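Local coordinates for NAD nucleotidase (Haemophilus influenzae, PDB 3ZTV), which degrades NAD to adenosine and nicotinamide riboside in the periplasm, acting as a zinc-dependent pyrophosphatase and 5'-nucleotidase, at residues 47-50 with 51-55; 74-77 with 78-82; 110-113 with 114-118; 145-149 with 150-154. All blocks are in the same frame, centred on the assembly; numbering follows the deposited sequence.

Interaction 1: 47-50 with 51-55; sequences SAVN and AKLNK
Val49 and Leu53 meet one turn apart in the middle of helix 46-59, a local i to i+4 contact within the calcineurin-like phosphoesterase domain. The two side chains lie side by side and point the same way. Val49 CG1 comes to 3.8 Å from Leu53 CD1. Val49 has CG1 anti to its backbone N (chi1 166°), which places this methyl beside the carbonyl carbon and forward along the helix. Both residues are buried against strand 11-18: Val49 rests on Ile18 and Leu53 on Leu16. Val49 also touches Leu294 of strand 284-295.

Four consecutive i to i+4 backbone bonds join 47-50 to 51-55. Leu53 N donates to Val49 O at 2.9 Å, and this bond is nearly straight at 171°. Lys52 N reaches Ala48 O at 2.9 Å. Ala51 N bonds to Ser47 O, and Asn54 N to Asn50 O. Leu53 CG also lies 3.3 Å from Val49 O.

Asn50 and Asn54 follow one another on another side of the helix. The Asn54 amide lies next to Asn50 O, with CG 3.1 Å from it, but ND2 makes no hydrogen bond to that oxygen. Asn50 ND2 is held elsewhere, by Thr339 OG1 and Val89 O. Asn50 OD1 is buried without a polar partner in the model. Ser47 OG bonds to Asp340, and Lys52 NZ to Ser331.

The arrangement is that of a regular alpha-helix whose Val49-Leu53 side packs on the sheet of the metallophosphoesterase fold, against strands 11-18 and 284-295.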
loop_
_atom_site.group_PDB
_atom_site.type_symbol
_atom_site.label_atom_id
_atom_site.label_comp_id
_atom_site.label_asym_id
_atom_site.label_seq_id
_atom_site.Cartn_x
_atom_site.Cartn_y
_atom_site.Cartn_z
ATOM N N SER A 47 23.542 -22.786 23.174
ATOM C CA SER A 47 23.405 -23.958 24.031
ATOM C C SER A 47 22.369 -23.685 25.121
ATOM O O SER A 47 21.501 -24.526 25.387
ATOM C CB SER A 47 24.743 -24.350 24.646
ATOM O OG SER A 47 24.585 -25.497 25.466
ATOM N N ALA A 48 22.452 -22.515 25.751
ATOM C CA ALA A 48 21.456 -22.109 26.742
ATOM C C ALA A 48 20.068 -21.971 26.116
ATOM O O ALA A 48 19.077 -22.385 26.718
ATOM C CB ALA A 48 21.875 -20.812 27.419
ATOM N N VAL A 49 19.980 -21.387 24.920
ATOM C CA VAL A 49 18.685 -21.239 24.243
ATOM C C VAL A 49 18.014 -22.599 24.074
ATOM O O VAL A 49 16.858 -22.798 24.484
ATOM C CB VAL A 49 18.809 -20.547 22.861
ATOM C CG1 VAL A 49 17.541 -20.730 22.057
ATOM C CG2 VAL A 49 19.110 -19.068 23.032
ATOM N N ASN A 50 18.731 -23.541 23.474
ATOM C CA ASN A 50 18.135 -24.839 23.206
ATOM C C ASN A 50 17.807 -25.622 24.475
ATOM O O ASN A 50 16.758 -26.269 24.555
ATOM C CB ASN A 50 18.997 -25.647 22.232
ATOM C CG ASN A 50 18.881 -25.141 20.795
ATOM O OD1 ASN A 50 17.969 -24.387 20.457
ATOM N ND2 ASN A 50 19.810 -25.560 19.946
ATOM N N ALA A 51 18.687 -25.550 25.465
ATOM C CA ALA A 51 18.421 -26.203 26.745
ATOM C C ALA A 51 17.152 -25.645 27.388
ATOM O O ALA A 51 16.306 -26.399 27.872
ATOM C CB ALA A 51 19.611 -26.042 27.688
ATOM N N LYS A 52 17.022 -24.327 27.413
ATOM C CA LYS A 52 15.850 -23.712 28.025
ATOM C C LYS A 52 14.561 -24.010 27.251
ATOM O O LYS A 52 13.525 -24.326 27.853
ATOM C CB LYS A 52 16.051 -22.201 28.213
ATOM C CG LYS A 52 14.893 -21.506 28.927
ATOM C CD LYS A 52 15.135 -21.323 30.415
ATOM C CE LYS A 52 15.115 -22.633 31.176
ATOM N NZ LYS A 52 15.035 -22.413 32.663
ATOM N N LEU A 53 14.607 -23.914 25.925
ATOM C CA LEU A 53 13.452 -24.280 25.106
ATOM C C LEU A 53 13.059 -25.741 25.347
ATOM O O LEU A 53 11.873 -26.053 25.490
ATOM C CB LEU A 53 13.731 -24.040 23.616
ATOM C CG LEU A 53 13.805 -22.589 23.142
ATOM C CD1 LEU A 53 14.275 -22.548 21.687
ATOM C CD2 LEU A 53 12.474 -21.877 23.305
ATOM N N ASN A 54 14.046 -26.632 25.410
ATOM C CA ASN A 54 13.763 -28.043 25.610
ATOM C C ASN A 54 13.089 -28.295 26.947
ATOM O O ASN A 54 12.132 -29.064 27.032
ATOM C CB ASN A 54 15.039 -28.885 25.495
ATOM C CG ASN A 54 15.497 -29.058 24.055
ATOM O OD1 ASN A 54 14.742 -28.785 23.126
ATOM N ND2 ASN A 54 16.729 -29.529 23.867
ATOM N N LYS A 55 13.579 -27.651 27.996
ATOM C CA LYS A 55 12.996 -27.851 29.313
ATOM C C LYS A 55 11.603 -27.238 29.425
ATOM O O LYS A 55 10.700 -27.840 30.009
ATOM C CB LYS A 55 13.924 -27.308 30.395
ATOM C CG LYS A 55 15.161 -28.160 30.577
ATOM C CD LYS A 55 16.014 -27.690 31.730
ATOM C CE LYS A 55 16.909 -26.535 31.323
ATOM N NZ LYS A 55 17.964 -26.278 32.353
#

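Interaction 2: 74-77 with 78-82; sequences GTLY and FTLFG
Leu76 O accepts from Leu80 N at 3.0 Å and Thr75 O from Phe78 N at 3.1 Å, so the chain winds through the short helix 76-79. Thr75 is its N-cap. Thr75 OG1 accepts from Tyr77 N at 3.0 Å, with an N-H...O angle of 142°. A chi1 of 77° sets this hydroxyl between the backbone N and the carbonyl carbon, from where it reaches forward to the Tyr77 N-H in the first turn. The same OG1 is also hydrogen-bonded to Ser23 O, so the cap is tied to the loop that follows the zinc ligand His22.

The bond from Phe78 N to Thr75 O spans i to i+3, and its donor lies well above the carbonyl plane, not on a lone pair.

The side chains follow the turn in pairs. Leu76 CB packs on Leu80 CD1 at 3.9 Å. Leu76 CD2 passes obliquely over Thr79 CB at 4.0 Å. Helix 545-555 covers this side, where Ile550 touches both Leu76 and Thr79 and Glu547 bonds to Thr79 OG1. From helix 423-429, Phe423 touches Thr79 and Leu80, and Tyr427 touches Leu76. Helix 76-79 thus packs where the metal-binding and C-terminal nucleotidase domains meet.

Tyr77 and Phe81 lie side by side and point the same way, towards helix 337-353. Tyr77 CD1 and Phe81 CE2 are 4.2 Å apart. Tyr77 OH reaches Glu26, and the Phe81 ring meets Tyr346 edge-to-face. The Phe81 ring also turns its edge to the preceding turn, with CD2 3.3 Å from Tyr77 O near the ring plane.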
loop_
_atom_site.group_PDB
_atom_site.type_symbol
_atom_site.label_atom_id
_atom_site.label_comp_id
_atom_site.label_asym_id
_atom_site.label_seq_id
_atom_site.Cartn_x
_atom_site.Cartn_y
_atom_site.Cartn_z
ATOM N N GLY A 74 26.357 -11.158 12.013
ATOM C CA GLY A 74 26.709 -10.473 13.240
ATOM C C GLY A 74 27.991 -10.978 13.879
ATOM O O GLY A 74 28.552 -10.289 14.727
ATOM N N THR A 75 28.430 -12.179 13.496
ATOM C CA THR A 75 29.680 -12.757 14.007
ATOM C C THR A 75 30.320 -13.614 12.919
ATOM O O THR A 75 29.713 -13.878 11.877
ATOM C CB THR A 75 29.451 -13.690 15.212
ATOM O OG1 THR A 75 28.955 -14.940 14.732
ATOM C CG2 THR A 75 28.484 -13.081 16.243
ATOM N N LEU A 76 31.545 -14.080 13.174
ATOM C CA LEU A 76 32.229 -14.967 12.230
ATOM C C LEU A 76 31.529 -16.316 12.067
ATOM O O LEU A 76 31.814 -17.056 11.126
ATOM C CB LEU A 76 33.701 -15.181 12.618
ATOM C CG LEU A 76 34.644 -13.994 12.406
ATOM C CD1 LEU A 76 36.030 -14.347 12.928
ATOM C CD2 LEU A 76 34.716 -13.615 10.940
ATOM N N TYR A 77 30.611 -16.650 12.974
ATOM C CA TYR A 77 29.840 -17.882 12.802
ATOM C C TYR A 77 28.955 -17.830 11.558
ATOM O O TYR A 77 28.616 -18.870 10.994
ATOM C CB TYR A 77 29.011 -18.216 14.046
ATOM C CG TYR A 77 29.827 -18.853 15.152
ATOM C CD1 TYR A 77 30.278 -20.170 15.043
ATOM C CD2 TYR A 77 30.145 -18.152 16.303
ATOM C CE1 TYR A 77 31.024 -20.759 16.054
ATOM C CE2 TYR A 77 30.897 -18.735 17.324
ATOM C CZ TYR A 77 31.324 -20.046 17.190
ATOM O OH TYR A 77 32.080 -20.647 18.182
ATOM N N PHE A 78 28.579 -16.626 11.125
ATOM C CA PHE A 78 27.931 -16.505 9.830
ATOM C C PHE A 78 28.960 -16.493 8.706
ATOM O O PHE A 78 28.899 -17.310 7.789
ATOM C CB PHE A 78 27.068 -15.251 9.691
ATOM C CG PHE A 78 26.561 -15.083 8.302
ATOM C CD1 PHE A 78 25.647 -15.976 7.797
ATOM C CD2 PHE A 78 27.089 -14.121 7.462
ATOM C CE1 PHE A 78 25.201 -15.877 6.501
ATOM C CE2 PHE A 78 26.648 -14.018 6.157
ATOM C CZ PHE A 78 25.704 -14.896 5.682
ATOM N N THR A 79 29.883 -15.542 8.783
ATOM C CA THR A 79 30.841 -15.268 7.718
ATOM C C THR A 79 31.597 -16.502 7.237
ATOM O O THR A 79 31.764 -16.702 6.042
ATOM C CB THR A 79 31.849 -14.216 8.193
ATOM O OG1 THR A 79 31.138 -13.109 8.767
ATOM C CG2 THR A 79 32.721 -13.730 7.040
ATOM N N LEU A 80 32.037 -17.335 8.166
ATOM C CA LEU A 80 32.914 -18.447 7.805
ATOM C C LEU A 80 32.160 -19.711 7.433
ATOM O O LEU A 80 32.758 -20.667 6.927
ATOM C CB LEU A 80 33.905 -18.725 8.932
ATOM C CG LEU A 80 34.799 -17.530 9.255
ATOM C CD1 LEU A 80 35.661 -17.804 10.481
ATOM C CD2 LEU A 80 35.673 -17.176 8.062
ATOM N N PHE A 81 30.842 -19.711 7.661
ATOM C CA PHE A 81 30.024 -20.896 7.422
ATOM C C PHE A 81 28.838 -20.679 6.482
ATOM O O PHE A 81 28.151 -21.637 6.142
ATOM C CB PHE A 81 29.543 -21.500 8.746
ATOM C CG PHE A 81 30.667 -21.890 9.659
ATOM C CD1 PHE A 81 31.356 -23.079 9.460
ATOM C CD2 PHE A 81 31.073 -21.053 10.682
ATOM C CE1 PHE A 81 32.424 -23.439 10.281
ATOM C CE2 PHE A 81 32.134 -21.404 11.508
ATOM C CZ PHE A 81 32.808 -22.602 11.307
ATOM N N GLY A 82 28.590 -19.433 6.080
ATOM C CA GLY A 82 27.509 -19.129 5.153
ATOM C C GLY A 82 26.133 -19.534 5.647
ATOM O O GLY A 82 25.247 -19.820 4.839
#

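Interaction 3: 110-113 with 114-118; sequences EGLL and KLLEP
Leu112 and Leu116 cross at a slant, one turn apart on helix 108-116. Their first torsions differ. Leu112 has CG anti to the backbone N (chi1 -179°), so its branch swings forward along the helix. In Leu116, CG is instead anti to the carbonyl carbon (chi1 -63°), and its branch leans back over the preceding turn. The two ends therefore converge. Leu112 CD1 sits 3.8 Å from Leu116 CG, and Leu116 CD1 lies 3.9 Å from Leu112 CG.

Leu115 flanks this pair. Its CD2 comes within 4.2 Å of Leu112 CD1, a looser contact. Leu112 also touches Glu104 and Phe105, while Leu115 packs on Ile72. All three leucines are buried.

The backbone below them is regular at Leu112, where Leu116 N donates to Leu112 O at 2.9 Å. Leu116 CG also packs by this carbonyl, 3.3 Å from Leu112 O. One residue earlier the bond is longer: Leu115 N reaches Gly111 O at 3.4 Å, a weak bond. Glu117 N still bonds to Leu113 O at 3.0 Å. On the exposed side, Lys114 packs CG on Glu110 O at 3.5 Å, and its amino end leads away from that turn.

This apolar helix face belongs to the connecting helix of a beta-alpha-beta unit, which links strand 97-99 to strand 123-124 in the metallophosphoesterase domain.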
loop_
_atom_site.group_PDB
_atom_site.type_symbol
_atom_site.label_atom_id
_atom_site.label_comp_id
_atom_site.label_asym_id
_atom_site.label_seq_id
_atom_site.Cartn_x
_atom_site.Cartn_y
_atom_site.Cartn_z
ATOM N N GLU A 110 21.221 -15.651 -3.102
ATOM C CA GLU A 110 22.217 -16.708 -3.023
ATOM C C GLU A 110 22.569 -17.028 -1.567
ATOM O O GLU A 110 22.597 -18.191 -1.158
ATOM C CB GLU A 110 23.471 -16.289 -3.799
ATOM C CG GLU A 110 23.270 -16.114 -5.311
ATOM C CD GLU A 110 22.493 -14.856 -5.708
ATOM O OE1 GLU A 110 22.397 -13.889 -4.914
ATOM O OE2 GLU A 110 21.989 -14.834 -6.853
ATOM N N GLY A 111 22.811 -15.989 -0.777
ATOM C CA GLY A 111 23.120 -16.180 0.627
ATOM C C GLY A 111 21.954 -16.760 1.409
ATOM O O GLY A 111 22.146 -17.597 2.290
ATOM N N LEU A 112 20.731 -16.332 1.100
ATOM C CA LEU A 112 19.578 -16.870 1.812
ATOM C C LEU A 112 19.387 -18.344 1.475
ATOM O O LEU A 112 19.076 -19.155 2.342
ATOM C CB LEU A 112 18.308 -16.068 1.509
ATOM C CG LEU A 112 17.051 -16.546 2.241
ATOM C CD1 LEU A 112 17.317 -16.753 3.733
ATOM C CD2 LEU A 112 15.903 -15.571 2.014
ATOM N N LEU A 113 19.590 -18.696 0.209
ATOM C CA LEU A 113 19.474 -20.087 -0.189
ATOM C C LEU A 113 20.422 -20.979 0.624
ATOM O O LEU A 113 20.064 -22.093 0.998
ATOM C CB LEU A 113 19.728 -20.236 -1.690
ATOM C CG LEU A 113 19.450 -21.625 -2.265
ATOM C CD1 LEU A 113 17.985 -21.999 -2.098
ATOM C CD2 LEU A 113 19.862 -21.681 -3.730
ATOM N N LYS A 114 21.627 -20.479 0.905
ATOM C CA LYS A 114 22.616 -21.259 1.652
ATOM C C LYS A 114 22.193 -21.509 3.099
ATOM O O LYS A 114 22.564 -22.515 3.703
ATOM C CB LYS A 114 23.989 -20.584 1.608
ATOM C CG LYS A 114 24.652 -20.648 0.246
ATOM C CD LYS A 114 26.016 -19.977 0.260
ATOM C CE LYS A 114 26.943 -20.653 1.255
ATOM N NZ LYS A 114 28.273 -19.984 1.326
ATOM N N LEU A 115 21.430 -20.583 3.672
ATOM C CA LEU A 115 20.830 -20.821 4.987
ATOM C C LEU A 115 19.678 -21.820 4.899
ATOM O O LEU A 115 19.576 -22.754 5.694
ATOM C CB LEU A 115 20.327 -19.515 5.616
ATOM C CG LEU A 115 19.473 -19.667 6.881
ATOM C CD1 LEU A 115 20.315 -20.180 8.044
ATOM C CD2 LEU A 115 18.802 -18.355 7.280
ATOM N N LEU A 116 18.803 -21.620 3.919
ATOM C CA LEU A 116 17.570 -22.400 3.846
ATOM C C LEU A 116 17.794 -23.878 3.492
ATOM O O LEU A 116 17.022 -24.738 3.917
ATOM C CB LEU A 116 16.576 -21.749 2.869
ATOM C CG LEU A 116 16.090 -20.344 3.256
ATOM C CD1 LEU A 116 15.006 -19.856 2.303
ATOM C CD2 LEU A 116 15.571 -20.308 4.688
ATOM N N GLU A 117 18.839 -24.165 2.716
ATOM C CA GLU A 117 19.086 -25.541 2.275
ATOM C C GLU A 117 19.263 -26.500 3.460
ATOM O O GLU A 117 18.550 -27.496 3.545
ATOM C CB GLU A 117 20.265 -25.625 1.296
ATOM C CG GLU A 117 20.543 -27.026 0.754
ATOM C CD GLU A 117 19.488 -27.515 -0.232
ATOM O OE1 GLU A 117 18.408 -26.891 -0.329
ATOM O OE2 GLU A 117 19.745 -28.528 -0.918
ATOM N N PRO A 118 20.192 -26.197 4.390
ATOM C CA PRO A 118 20.357 -27.058 5.570
ATOM C C PRO A 118 19.271 -26.871 6.645
ATOM O O PRO A 118 19.119 -27.743 7.504
ATOM C CB PRO A 118 21.732 -26.647 6.118
ATOM C CG PRO A 118 21.937 -25.250 5.643
ATOM C CD PRO A 118 21.246 -25.172 4.300
#

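Interaction 4: 145-149 with 150-154; sequences IFTVD and GEKIA
Phe146 and Ile153 form a cross-strand pair in the hairpin of strands 143-148 and 151-159, and two backbone bonds join them. Phe146 N donates to Ile153 O at 2.9 Å. Ile153 N returns a bond to Phe146 O at 2.8 Å, almost straight at 169°. Val148 and Glu151 form the other hydrogen-bonded pair, next to the turn. Glu151 N lies well above the plane of the Val148 carbonyl, to which it bonds at 2.8 Å. Thr147 CA adds a C-H...O contact to Glu151 O at 3.1 Å.

The main apolar contact is CH-pi. Phe146 CG sits between the backbone N and the carbonyl carbon (chi1 59°), which turns the ring across the neighbouring strand. Ile153 CB then lies over one ring face, 4.0 Å from the Phe146 ring centroid. Ile153 CG2 touches Phe146 CZ at 3.6 Å. Val148 CG2 stands at the ring edge and also meets Ile153 CD1 at 4.0 Å. Leu13 of strand 11-18 packs on both Phe146 and Ile153.

On the other face, Ile145 CG2 crosses the Lys152 chain, 3.9 Å from Lys152 CB. Lys152 NZ bonds to Gln193 O. The Glu151 side chain starts from the Phe146 face, but its carboxylate turns away to a salt bridge with Lys197 NZ.

Asp149 and Gly150, both at positive phi, close a type I' turn, making this a tight two-residue beta hairpin at the edge of a mixed sheet.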
loop_
_atom_site.group_PDB
_atom_site.type_symbol
_atom_site.label_atom_id
_atom_site.label_comp_id
_atom_site.label_asym_id
_atom_site.label_seq_id
_atom_site.Cartn_x
_atom_site.Cartn_y
_atom_site.Cartn_z
ATOM N N ILE A 145 -1.460 -23.579 9.346
ATOM C CA ILE A 145 -2.526 -23.828 10.310
ATOM C C ILE A 145 -2.209 -25.092 11.086
ATOM O O ILE A 145 -1.918 -26.129 10.490
ATOM C CB ILE A 145 -3.889 -24.016 9.608
ATOM C CG1 ILE A 145 -4.340 -22.709 8.954
ATOM C CG2 ILE A 145 -4.944 -24.501 10.600
ATOM C CD1 ILE A 145 -5.460 -22.890 7.917
ATOM N N PHE A 146 -2.237 -25.008 12.410
ATOM C CA PHE A 146 -2.056 -26.202 13.225
ATOM C C PHE A 146 -3.262 -26.389 14.137
ATOM O O PHE A 146 -4.049 -25.464 14.336
ATOM C CB PHE A 146 -0.736 -26.160 14.009
ATOM C CG PHE A 146 -0.612 -24.990 14.944
ATOM C CD1 PHE A 146 -0.104 -23.780 14.504
ATOM C CD2 PHE A 146 -0.990 -25.107 16.273
ATOM C CE1 PHE A 146 0.011 -22.700 15.367
ATOM C CE2 PHE A 146 -0.870 -24.035 17.138
ATOM C CZ PHE A 146 -0.371 -22.834 16.682
ATOM N N THR A 147 -3.413 -27.590 14.679
ATOM C CA THR A 147 -4.580 -27.909 15.481
ATOM C C THR A 147 -4.169 -28.226 16.910
ATOM O O THR A 147 -3.268 -29.030 17.145
ATOM C CB THR A 147 -5.371 -29.090 14.875
ATOM O OG1 THR A 147 -5.929 -28.694 13.614
ATOM C CG2 THR A 147 -6.490 -29.523 15.805
ATOM N N VAL A 148 -4.818 -27.558 17.854
ATOM C CA VAL A 148 -4.627 -27.839 19.266
ATOM C C VAL A 148 -5.957 -28.304 19.826
ATOM O O VAL A 148 -6.944 -27.570 19.784
ATOM C CB VAL A 148 -4.169 -26.593 20.041
ATOM C CG1 VAL A 148 -4.122 -26.890 21.533
ATOM C CG2 VAL A 148 -2.816 -26.119 19.542
ATOM N N ASP A 149 -5.990 -29.531 20.331
ATOM C CA ASP A 149 -7.203 -30.058 20.942
ATOM C C ASP A 149 -8.431 -29.793 20.069
ATOM O O ASP A 149 -9.480 -29.375 20.565
ATOM C CB ASP A 149 -7.393 -29.451 22.336
ATOM C CG ASP A 149 -6.222 -29.735 23.264
ATOM O OD1 ASP A 149 -5.722 -30.880 23.254
ATOM O OD2 ASP A 149 -5.793 -28.816 23.998
ATOM N N GLY A 150 -8.284 -30.016 18.765
ATOM C CA GLY A 150 -9.397 -29.910 17.835
ATOM C C GLY A 150 -9.629 -28.531 17.238
ATOM O O GLY A 150 -10.397 -28.381 16.287
ATOM N N GLU A 151 -8.969 -27.520 17.792
ATOM C CA GLU A 151 -9.130 -26.147 17.319
ATOM C C GLU A 151 -8.039 -25.745 16.338
ATOM O O GLU A 151 -6.880 -26.094 16.521
ATOM C CB GLU A 151 -9.113 -25.179 18.501
ATOM C CG GLU A 151 -10.356 -25.232 19.354
ATOM C CD GLU A 151 -11.576 -24.715 18.625
ATOM O OE1 GLU A 151 -11.476 -23.660 17.959
ATOM O OE2 GLU A 151 -12.639 -25.362 18.719
ATOM N N LYS A 152 -8.414 -24.990 15.310
ATOM C CA LYS A 152 -7.434 -24.487 14.355
ATOM C C LYS A 152 -6.831 -23.155 14.795
ATOM O O LYS A 152 -7.544 -22.242 15.209
ATOM C CB LYS A 152 -8.050 -24.375 12.959
ATOM C CG LYS A 152 -8.430 -25.727 12.369
ATOM C CD LYS A 152 -8.803 -25.632 10.902
ATOM C CE LYS A 152 -10.173 -25.017 10.714
ATOM N NZ LYS A 152 -10.652 -25.211 9.315
ATOM N N ILE A 153 -5.511 -23.062 14.711
ATOM C CA ILE A 153 -4.805 -21.820 14.973
ATOM C C ILE A 153 -3.928 -21.511 13.765
ATOM O O ILE A 153 -3.201 -22.379 13.282
ATOM C CB ILE A 153 -3.941 -21.917 16.249
ATOM C CG1 ILE A 153 -4.812 -22.303 17.454
ATOM C CG2 ILE A 153 -3.206 -20.612 16.505
ATOM C CD1 ILE A 153 -4.064 -22.396 18.774
ATOM N N ALA A 154 -4.024 -20.288 13.257
ATOM C CA ALA A 154 -3.203 -19.881 12.124
ATOM C C ALA A 154 -2.002 -19.073 12.587
ATOM O O ALA A 154 -2.094 -18.283 13.536
ATOM C CB ALA A 154 -4.035 -19.071 11.140
#

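In the fold
From the N terminus the four contacts come in series: none nests in or crosses another, and each joins adjacent pieces of chain. Interactions 1 and 3 lie on helices 46-59 and 108-116. Interaction 2, between them in sequence, winds the short helix 76-79 and faces the C-terminal domain. Interactions 2 and 3 touch, with Gly82 O 3.6 Å from Lys114 CB; their centres are about 13 Å apart. Interaction 4 closes a hairpin loop in the mixed sheet that has strand 143-148 as an outermost strand, about 37 Å from interaction 2 between centres. Strand 11-18 touches both interaction 1 and interaction 4.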